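Local structure of proline dehydrogenase (Bradyrhizobium japonicum USDA 110, 3HAZ) at residues A[79-84]-A[160-165]; A[579-584]-A[696-701]; A[640-645]-A[985-990]. The protein probably oxidises proline to glutamate in two steps, using an FAD-dependent proline dehydrogenase and an NAD-dependent aldehyde dehydrogenase joined in one chain. One frame throughout, in Å; residues are numbered along the deposited sequence.

Contact 1 (A[79-84]-A[160-165]); sequences VLAEAL and QAMRLM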
loop_
_atom_site.group_PDB
_atom_site.type_symbol
_atom_site.label_atom_id
_atom_site.label_comp_id
_atom_site.label_asym_id
_atom_site.label_seq_id
_atom_site.Cartn_x
_atom_site.Cartn_y
_atom_site.Cartn_z
ATOM N N VAL A 79 36.986 -30.257 11.928
ATOM C CA VAL A 79 38.029 -30.868 11.120
ATOM C C VAL A 79 39.398 -30.510 11.682
ATOM O O VAL A 79 40.259 -31.371 11.839
ATOM C CB VAL A 79 37.934 -30.422 9.644
ATOM C CG1 VAL A 79 39.207 -30.800 8.877
ATOM C CG2 VAL A 79 36.708 -31.037 8.990
ATOM N N LEU A 80 39.601 -29.231 11.978
ATOM C CA LEU A 80 40.852 -28.797 12.576
ATOM C C LEU A 80 41.047 -29.501 13.927
ATOM O O LEU A 80 42.150 -29.927 14.264
ATOM C CB LEU A 80 40.855 -27.278 12.757
ATOM C CG LEU A 80 42.075 -26.686 13.463
ATOM C CD1 LEU A 80 43.364 -27.088 12.740
ATOM C CD2 LEU A 80 41.963 -25.174 13.567
ATOM N N ALA A 81 39.964 -29.622 14.693
ATOM C CA ALA A 81 40.004 -30.303 15.987
ATOM C C ALA A 81 40.516 -31.738 15.856
ATOM O O ALA A 81 41.392 -32.152 16.613
ATOM C CB ALA A 81 38.631 -30.272 16.670
ATOM N N GLU A 82 39.993 -32.494 14.891
ATOM C CA GLU A 82 40.430 -33.885 14.731
ATOM C C GLU A 82 41.915 -33.985 14.363
ATOM O O GLU A 82 42.645 -34.797 14.931
ATOM C CB GLU A 82 39.561 -34.640 13.717
ATOM C CG GLU A 82 39.973 -36.104 13.507
ATOM C CD GLU A 82 39.862 -36.943 14.776
ATOM O OE1 GLU A 82 39.294 -36.444 15.766
ATOM O OE2 GLU A 82 40.332 -38.101 14.789
ATOM N N ALA A 83 42.358 -33.167 13.414
ATOM C CA ALA A 83 43.774 -33.104 13.069
ATOM C C ALA A 83 44.608 -32.830 14.312
ATOM O O ALA A 83 45.608 -33.501 14.551
ATOM C CB ALA A 83 44.025 -32.021 12.015
ATOM N N LEU A 84 44.195 -31.844 15.107
ATOM C CA LEU A 84 44.925 -31.496 16.328
ATOM C C LEU A 84 44.922 -32.617 17.376
ATOM O O LEU A 84 45.898 -32.800 18.098
ATOM C CB LEU A 84 44.396 -30.187 16.926
ATOM C CG LEU A 84 44.785 -28.948 16.113
ATOM C CD1 LEU A 84 43.943 -27.738 16.492
ATOM C CD2 LEU A 84 46.270 -28.651 16.279
ATOM N N GLN A 160 36.976 -26.474 22.253
ATOM C CA GLN A 160 35.679 -27.103 22.482
ATOM C C GLN A 160 35.382 -28.153 21.415
ATOM O O GLN A 160 34.880 -29.231 21.720
ATOM C CB GLN A 160 34.576 -26.046 22.501
ATOM C CG GLN A 160 33.239 -26.556 22.976
ATOM C CD GLN A 160 32.220 -25.433 23.114
ATOM O OE1 GLN A 160 32.571 -24.289 23.416
ATOM N NE2 GLN A 160 30.955 -25.757 22.889
ATOM N N ALA A 161 35.694 -27.834 20.160
ATOM C CA ALA A 161 35.512 -28.795 19.075
ATOM C C ALA A 161 36.346 -30.041 19.369
ATOM O O ALA A 161 35.941 -31.170 19.071
ATOM C CB ALA A 161 35.908 -28.171 17.713
ATOM N N MET A 162 37.514 -29.830 19.967
ATOM C CA MET A 162 38.398 -30.943 20.291
ATOM C C MET A 162 37.783 -31.883 21.330
ATOM O O MET A 162 37.904 -33.103 21.204
ATOM C CB MET A 162 39.777 -30.445 20.742
ATOM C CG MET A 162 40.619 -29.907 19.583
ATOM S SD MET A 162 42.141 -29.078 20.091
ATOM C CE MET A 162 43.111 -30.465 20.691
ATOM N N ARG A 163 37.121 -31.337 22.349
ATOM C CA ARG A 163 36.466 -32.222 23.306
ATOM C C ARG A 163 35.260 -32.926 22.687
ATOM O O ARG A 163 34.956 -34.070 23.034
ATOM C CB ARG A 163 36.120 -31.535 24.643
ATOM C CG ARG A 163 35.680 -30.087 24.562
ATOM C CD ARG A 163 35.804 -29.412 25.931
ATOM N NE ARG A 163 35.417 -28.002 25.900
ATOM C CZ ARG A 163 36.269 -26.990 25.740
ATOM N NH1 ARG A 163 35.825 -25.740 25.720
ATOM N NH2 ARG A 163 37.566 -27.228 25.599
ATOM N N LEU A 164 34.589 -32.266 21.748
ATOM C CA LEU A 164 33.450 -32.902 21.098
ATOM C C LEU A 164 33.912 -34.058 20.210
ATOM O O LEU A 164 33.346 -35.155 20.251
ATOM C CB LEU A 164 32.617 -31.882 20.304
ATOM C CG LEU A 164 31.851 -30.850 21.143
ATOM C CD1 LEU A 164 31.301 -29.734 20.268
ATOM C CD2 LEU A 164 30.736 -31.497 21.970
ATOM N N MET A 165 34.949 -33.813 19.413
ATOM C CA MET A 165 35.465 -34.829 18.507
ATOM C C MET A 165 36.038 -36.004 19.287
ATOM O O MET A 165 35.901 -37.159 18.886
ATOM C CB MET A 165 36.548 -34.243 17.585
ATOM C CG MET A 165 36.027 -33.223 16.575
ATOM S SD MET A 165 34.647 -33.883 15.641
ATOM C CE MET A 165 35.435 -35.254 14.804
HETATM O O HOH W 1 38.326 -38.155 17.736
#
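Met162 lays its CG methylene over the methyl group of Ala81, with CG 3.5 Å from Ala81 CB. The same methyl meets the backbone of helix 151-168, since Ala81 CB is also 3.5 Å from Ala161 C, and it touches Ala161 CB at 3.6 Å. The segments 79-84 and 160-165 cross at -72°, with axes 8.1 Å apart. Small residues at the crossing point make this closeness possible.

Two methionines close round the alanine. Met162 has its CG anti to the carbonyl carbon and bends at chi3 (70°), which brings CE 4.0 Å from Leu84 CB, one turn further along helix 71-85. Met165 bends at chi2 and chi3. Its CG comes 3.9 Å from Ala81 CB, and its side chain crosses that of Glu82 at about a right angle. An alanine in place of Met162 would remove the CG, SD and CE contacts with Ala81 and Leu84 and would probably loosen this side of the crossing.

The polar edge is bridged by water. One water donates to Glu82 OE1 at 2.8 Å and to Met165 O at 2.9 Å. The other carboxylate oxygen, OE2, forms a salt bridge with Arg86 and a hydrogen bond with His449. Met63 of helix 60-66 touches Ala161 and Leu164. The contact thus joins two helices of the DNA-binding family region of the proline dehydrogenase section. Its hold is mainly apolar, while the buried carboxylate is satisfied by the water, Arg86 and His449; the arginine in particular would probably favour its charged form.

Contact 2 (A[579-584]-A[696-701]); sequences EQAAHL and VALLHE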
loop_
_atom_site.group_PDB
_atom_site.type_symbol
_atom_site.label_atom_id
_atom_site.label_comp_id
_atom_site.label_asym_id
_atom_site.label_seq_id
_atom_site.Cartn_x
_atom_site.Cartn_y
_atom_site.Cartn_z
ATOM N N GLU A 579 3.797 -21.879 -26.514
ATOM C CA GLU A 579 3.261 -22.555 -25.333
ATOM C C GLU A 579 2.459 -23.806 -25.689
ATOM O O GLU A 579 2.444 -24.777 -24.932
ATOM C CB GLU A 579 2.433 -21.588 -24.479
ATOM C CG GLU A 579 3.293 -20.563 -23.757
ATOM C CD GLU A 579 2.513 -19.371 -23.221
ATOM O OE1 GLU A 579 1.361 -19.150 -23.655
ATOM O OE2 GLU A 579 3.065 -18.647 -22.362
ATOM N N GLN A 580 1.804 -23.787 -26.844
ATOM C CA GLN A 580 1.098 -24.971 -27.322
ATOM C C GLN A 580 2.113 -26.026 -27.768
ATOM O O GLN A 580 1.879 -27.226 -27.628
ATOM C CB GLN A 580 0.124 -24.612 -28.454
ATOM C CG GLN A 580 -0.549 -25.803 -29.138
ATOM C CD GLN A 580 -1.439 -26.605 -28.202
ATOM O OE1 GLN A 580 -1.681 -26.209 -27.064
ATOM N NE2 GLN A 580 -1.934 -27.741 -28.685
ATOM N N ALA A 581 3.248 -25.572 -28.289
ATOM C CA ALA A 581 4.323 -26.474 -28.687
ATOM C C ALA A 581 4.886 -27.202 -27.467
ATOM O O ALA A 581 5.085 -28.419 -27.486
ATOM C CB ALA A 581 5.422 -25.705 -29.405
ATOM N N ALA A 582 5.141 -26.449 -26.402
ATOM C CA ALA A 582 5.560 -27.043 -25.136
ATOM C C ALA A 582 4.558 -28.101 -24.692
ATOM O O ALA A 582 4.935 -29.209 -24.313
ATOM C CB ALA A 582 5.713 -25.967 -24.061
ATOM N N HIS A 583 3.276 -27.761 -24.753
ATOM C CA HIS A 583 2.230 -28.707 -24.382
ATOM C C HIS A 583 2.297 -30.007 -25.194
ATOM O O HIS A 583 2.170 -31.103 -24.648
ATOM C CB HIS A 583 0.851 -28.066 -24.531
ATOM C CG HIS A 583 -0.278 -29.036 -24.390
ATOM N ND1 HIS A 583 -0.661 -29.559 -23.174
ATOM C CD2 HIS A 583 -1.101 -29.586 -25.314
ATOM C CE1 HIS A 583 -1.674 -30.388 -23.354
ATOM N NE2 HIS A 583 -1.961 -30.421 -24.643
ATOM N N LEU A 584 2.499 -29.881 -26.501
ATOM C CA LEU A 584 2.514 -31.044 -27.385
ATOM C C LEU A 584 3.767 -31.895 -27.144
ATOM O O LEU A 584 3.719 -33.124 -27.197
ATOM C CB LEU A 584 2.402 -30.610 -28.855
ATOM C CG LEU A 584 1.051 -30.005 -29.285
ATOM C CD1 LEU A 584 1.090 -29.455 -30.710
ATOM C CD2 LEU A 584 -0.099 -31.009 -29.134
ATOM N N VAL A 696 9.691 -29.547 -36.273
ATOM C CA VAL A 696 9.096 -28.560 -37.166
ATOM C C VAL A 696 7.615 -28.851 -37.409
ATOM O O VAL A 696 6.780 -27.950 -37.328
ATOM C CB VAL A 696 9.854 -28.485 -38.511
ATOM C CG1 VAL A 696 9.057 -27.686 -39.538
ATOM C CG2 VAL A 696 11.234 -27.869 -38.302
ATOM N N ALA A 697 7.285 -30.106 -37.700
ATOM C CA ALA A 697 5.888 -30.469 -37.919
ATOM C C ALA A 697 5.077 -30.184 -36.658
ATOM O O ALA A 697 3.919 -29.769 -36.725
ATOM C CB ALA A 697 5.762 -31.939 -38.333
ATOM N N LEU A 698 5.700 -30.391 -35.504
ATOM C CA LEU A 698 5.034 -30.124 -34.238
ATOM C C LEU A 698 4.791 -28.627 -34.056
ATOM O O LEU A 698 3.732 -28.218 -33.580
ATOM C CB LEU A 698 5.843 -30.697 -33.065
ATOM C CG LEU A 698 5.242 -30.571 -31.661
ATOM C CD1 LEU A 698 5.786 -31.652 -30.731
ATOM C CD2 LEU A 698 5.490 -29.182 -31.084
ATOM N N LEU A 699 5.774 -27.811 -34.429
ATOM C CA LEU A 699 5.629 -26.364 -34.325
ATOM C C LEU A 699 4.514 -25.860 -35.234
ATOM O O LEU A 699 3.726 -25.003 -34.836
ATOM C CB LEU A 699 6.936 -25.654 -34.670
ATOM C CG LEU A 699 8.010 -25.611 -33.577
ATOM C CD1 LEU A 699 9.261 -24.956 -34.124
ATOM C CD2 LEU A 699 7.504 -24.856 -32.358
ATOM N N HIS A 700 4.463 -26.385 -36.456
ATOM C CA HIS A 700 3.405 -26.030 -37.391
ATOM C C HIS A 700 2.049 -26.378 -36.785
ATOM O O HIS A 700 1.113 -25.587 -36.850
ATOM C CB HIS A 700 3.572 -26.763 -38.731
ATOM C CG HIS A 700 4.718 -26.272 -39.564
ATOM N ND1 HIS A 700 5.057 -24.937 -39.655
ATOM C CD2 HIS A 700 5.580 -26.934 -40.371
ATOM C CE1 HIS A 700 6.091 -24.802 -40.469
ATOM N NE2 HIS A 700 6.424 -25.998 -40.921
ATOM N N GLU A 701 1.949 -27.566 -36.197
ATOM C CA GLU A 701 0.703 -28.002 -35.575
ATOM C C GLU A 701 0.351 -27.118 -34.380
ATOM O O GLU A 701 -0.820 -26.943 -34.050
ATOM C CB GLU A 701 0.797 -29.471 -35.143
ATOM C CG GLU A 701 -0.479 -30.005 -34.503
ATOM C CD GLU A 701 -0.353 -31.442 -34.021
ATOM O OE1 GLU A 701 0.656 -32.104 -34.348
ATOM O OE2 GLU A 701 -1.273 -31.911 -33.317
HETATM O O HOH W 2 -2.203 -27.667 -31.733
#
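Leu698 and Leu584 are the main apolar partners where two helices cross in the Rossmann-type NAD-binding part of the aldehyde dehydrogenase section. Helix 689-702 is the helix of a beta-alpha-beta crossover between the parallel strands 679-683 and 709-711. Helix 571-587 packs across it. The segments 579-584 and 696-701 cross at 125°, with axes 8.9 Å apart.

Leu698 holds its CG anti to the backbone N (chi1 -177°). Its two methyls divide the work. CD1 lies alongside Leu584 CB, while CD2 reaches the backbone of the other helix, 3.7 Å from Ala581 O. Ala581 offers a single methyl to two leucines: CB is 3.9 Å from Leu698 CD2 and 3.7 Å from Leu699 CD2. Leu699 starts away from helix 571-587, and only its branch end returns to the alanine.

Leu584 has its CG anti to the carbonyl carbon. It crosses the extended Glu701 side chain obliquely. Leu584 CD1 touches the CG methylene and the carboxylate carbon CD of Glu701, each at 4.1 Å, not a charged oxygen. Glu701 OE2 is held in a salt bridge by Arg588.

Further out, Leu699 also packs on Leu667, Val670 and Thr671 of helix 664-675 and on Leu709. It therefore carries the contact down to the next helix and the sheet. On the other side, Ala582 rests on Cys618 and Arg619 of helix 604-629.

A water ties the crossing at its polar edge. It accepts from Gln580 NE2 at 3.1 Å and donates to Glu701 O at 2.8 Å.

Contact 3 (A[640-645]-A[985-990]); sequences GESNAL and INTAAA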
loop_
_atom_site.group_PDB
_atom_site.type_symbol
_atom_site.label_atom_id
_atom_site.label_comp_id
_atom_site.label_asym_id
_atom_site.label_seq_id
_atom_site.Cartn_x
_atom_site.Cartn_y
_atom_site.Cartn_z
ATOM N N GLY A 640 3.473 17.733 -25.299
ATOM C CA GLY A 640 3.116 17.937 -26.695
ATOM C C GLY A 640 3.853 17.014 -27.659
ATOM O O GLY A 640 3.886 17.259 -28.866
ATOM N N GLU A 641 4.436 15.944 -27.128
ATOM C CA GLU A 641 5.146 14.977 -27.957
ATOM C C GLU A 641 5.103 13.588 -27.346
ATOM O O GLU A 641 5.275 13.430 -26.140
ATOM C CB GLU A 641 6.605 15.414 -28.160
ATOM C CG GLU A 641 7.403 14.536 -29.102
ATOM C CD GLU A 641 8.862 14.964 -29.198
ATOM O OE1 GLU A 641 9.686 14.495 -28.379
ATOM O OE2 GLU A 641 9.181 15.775 -30.095
ATOM N N SER A 642 4.876 12.577 -28.177
ATOM C CA SER A 642 4.971 11.197 -27.710
ATOM C C SER A 642 6.195 10.517 -28.309
ATOM O O SER A 642 6.546 10.756 -29.466
ATOM C CB SER A 642 3.708 10.408 -28.061
ATOM O OG SER A 642 3.654 10.120 -29.450
ATOM N N ASN A 643 6.838 9.667 -27.515
ATOM C CA ASN A 643 7.999 8.909 -27.958
ATOM C C ASN A 643 7.867 7.467 -27.510
ATOM O O ASN A 643 7.798 7.188 -26.318
ATOM C CB ASN A 643 9.286 9.514 -27.399
ATOM C CG ASN A 643 9.577 10.883 -27.970
ATOM O OD1 ASN A 643 10.158 11.007 -29.049
ATOM N ND2 ASN A 643 9.176 11.923 -27.247
ATOM N N ALA A 644 7.824 6.551 -28.469
ATOM C CA ALA A 644 7.595 5.150 -28.163
ATOM C C ALA A 644 8.638 4.253 -28.819
ATOM O O ALA A 644 8.902 4.364 -30.020
ATOM C CB ALA A 644 6.189 4.745 -28.584
ATOM N N LEU A 645 9.221 3.359 -28.022
ATOM C CA LEU A 645 10.217 2.404 -28.506
ATOM C C LEU A 645 9.586 1.024 -28.700
ATOM O O LEU A 645 8.918 0.495 -27.802
ATOM C CB LEU A 645 11.386 2.312 -27.516
ATOM C CG LEU A 645 12.589 1.427 -27.869
ATOM C CD1 LEU A 645 13.297 1.915 -29.133
ATOM C CD2 LEU A 645 13.572 1.378 -26.702
ATOM N N ILE A 985 5.943 11.380 -32.240
ATOM C CA ILE A 985 4.827 12.127 -32.801
ATOM C C ILE A 985 4.660 13.479 -32.108
ATOM O O ILE A 985 4.500 13.542 -30.893
ATOM C CB ILE A 985 3.514 11.341 -32.654
ATOM C CG1 ILE A 985 3.652 9.960 -33.291
ATOM C CG2 ILE A 985 2.334 12.120 -33.265
ATOM C CD1 ILE A 985 2.560 8.995 -32.890
ATOM N N ASN A 986 4.710 14.555 -32.885
ATOM C CA ASN A 986 4.364 15.872 -32.367
ATOM C C ASN A 986 2.856 15.924 -32.126
ATOM O O ASN A 986 2.071 16.006 -33.069
ATOM C CB ASN A 986 4.802 16.954 -33.353
ATOM C CG ASN A 986 4.309 18.337 -32.971
ATOM O OD1 ASN A 986 3.720 18.538 -31.909
ATOM N ND2 ASN A 986 4.545 19.302 -33.850
ATOM N N THR A 987 2.450 15.864 -30.864
ATOM C CA THR A 987 1.029 15.771 -30.539
ATOM C C THR A 987 0.384 17.120 -30.223
ATOM O O THR A 987 -0.813 17.183 -29.937
ATOM C CB THR A 987 0.779 14.785 -29.371
ATOM O OG1 THR A 987 1.512 15.209 -28.212
ATOM C CG2 THR A 987 1.235 13.381 -29.756
ATOM N N ALA A 988 1.166 18.194 -30.299
ATOM C CA ALA A 988 0.697 19.526 -29.895
ATOM C C ALA A 988 -0.657 19.969 -30.462
ATOM O O ALA A 988 -1.422 20.650 -29.773
ATOM C CB ALA A 988 1.749 20.581 -30.174
ATOM N N ALA A 989 -0.959 19.599 -31.703
ATOM C CA ALA A 989 -2.217 20.031 -32.324
ATOM C C ALA A 989 -3.463 19.480 -31.618
ATOM O O ALA A 989 -4.550 20.060 -31.719
ATOM C CB ALA A 989 -2.240 19.684 -33.810
ATOM N N ALA A 990 -3.298 18.367 -30.906
ATOM C CA ALA A 990 -4.400 17.742 -30.176
ATOM C C ALA A 990 -4.706 18.465 -28.865
ATOM O O ALA A 990 -5.840 18.437 -28.379
ATOM C CB ALA A 990 -4.103 16.272 -29.914
#
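Two acceptors sit side by side at the end of this strand pair: Gly640 O and Asn986 OD1 are 3.3 Å apart and cannot bond each other. Donors around them probably offset the repulsion. Thr987 N bonds to Gly640 O at 2.8 Å. The bond is bent (137° at the hydrogen), and the donor stands above the carbonyl plane, not on a lone pair. Lys353 NZ of a second subunit also bonds to that oxygen. Asn986 OD1 accepts from Ala988 N at 3.0 Å, which makes an Asx turn at Asn986. Gly640 has a positive phi (73°), which favours glycine.

Regular antiparallel pairing follows. Ser642 and Ile985 form a hydrogen-bonded pair. Ser642 N gives to Ile985 O and Ile985 N gives to Ser642 O, each at 2.9 Å and in the carbonyl plane. Glu641 and Asn986 form the adjoining non-hydrogen-bonded pair, and Glu641 CA adds a CA-H...O contact to Ile985 O at 3.3 Å. On the face of Ser642 and Ile985, the serine OG lies 3.4 Å from Ile985 CB.

Glu641 is extended. Its OE1 uses the anti lone pair to take an almost straight bond (173°) from Asn643 ND2 at 2.9 Å. OE2 forms a salt bridge with Arg944 of the second subunit.

Ile985 also pairs in parallel with a strand of that subunit, so the sheet continues across the interface. This is consistent with the oligomerisation flap of aldehyde dehydrogenases. The backbone bonds pair the two segments, while Glu641 and Gly640 O take charged partners from the second subunit, which is consistent with a part in subunit assembly.

How the contacts relate
Contact 1 comes first along the chain. It lies in the DNA-binding family region near the N-terminus, on the opposite side of the chain's centre from contact 2, with centres 60 Å apart. Contacts 2 and 3 belong to the aldehyde dehydrogenase half, and their segments alternate: 579-584, 640-645, 696-701, 985-990. Their centres are 41 Å apart and their nearest atoms about 21 Å. One mixed sheet relates them. Strands 641-656 and 978-986 belong to it, and helix 689-702 links two more of its strands. The centres of contacts 1 and 3 are about 74 Å apart. The three thus sit in separate parts of a two-enzyme chain, and only contact 3 pairs strands leading into a second subunit.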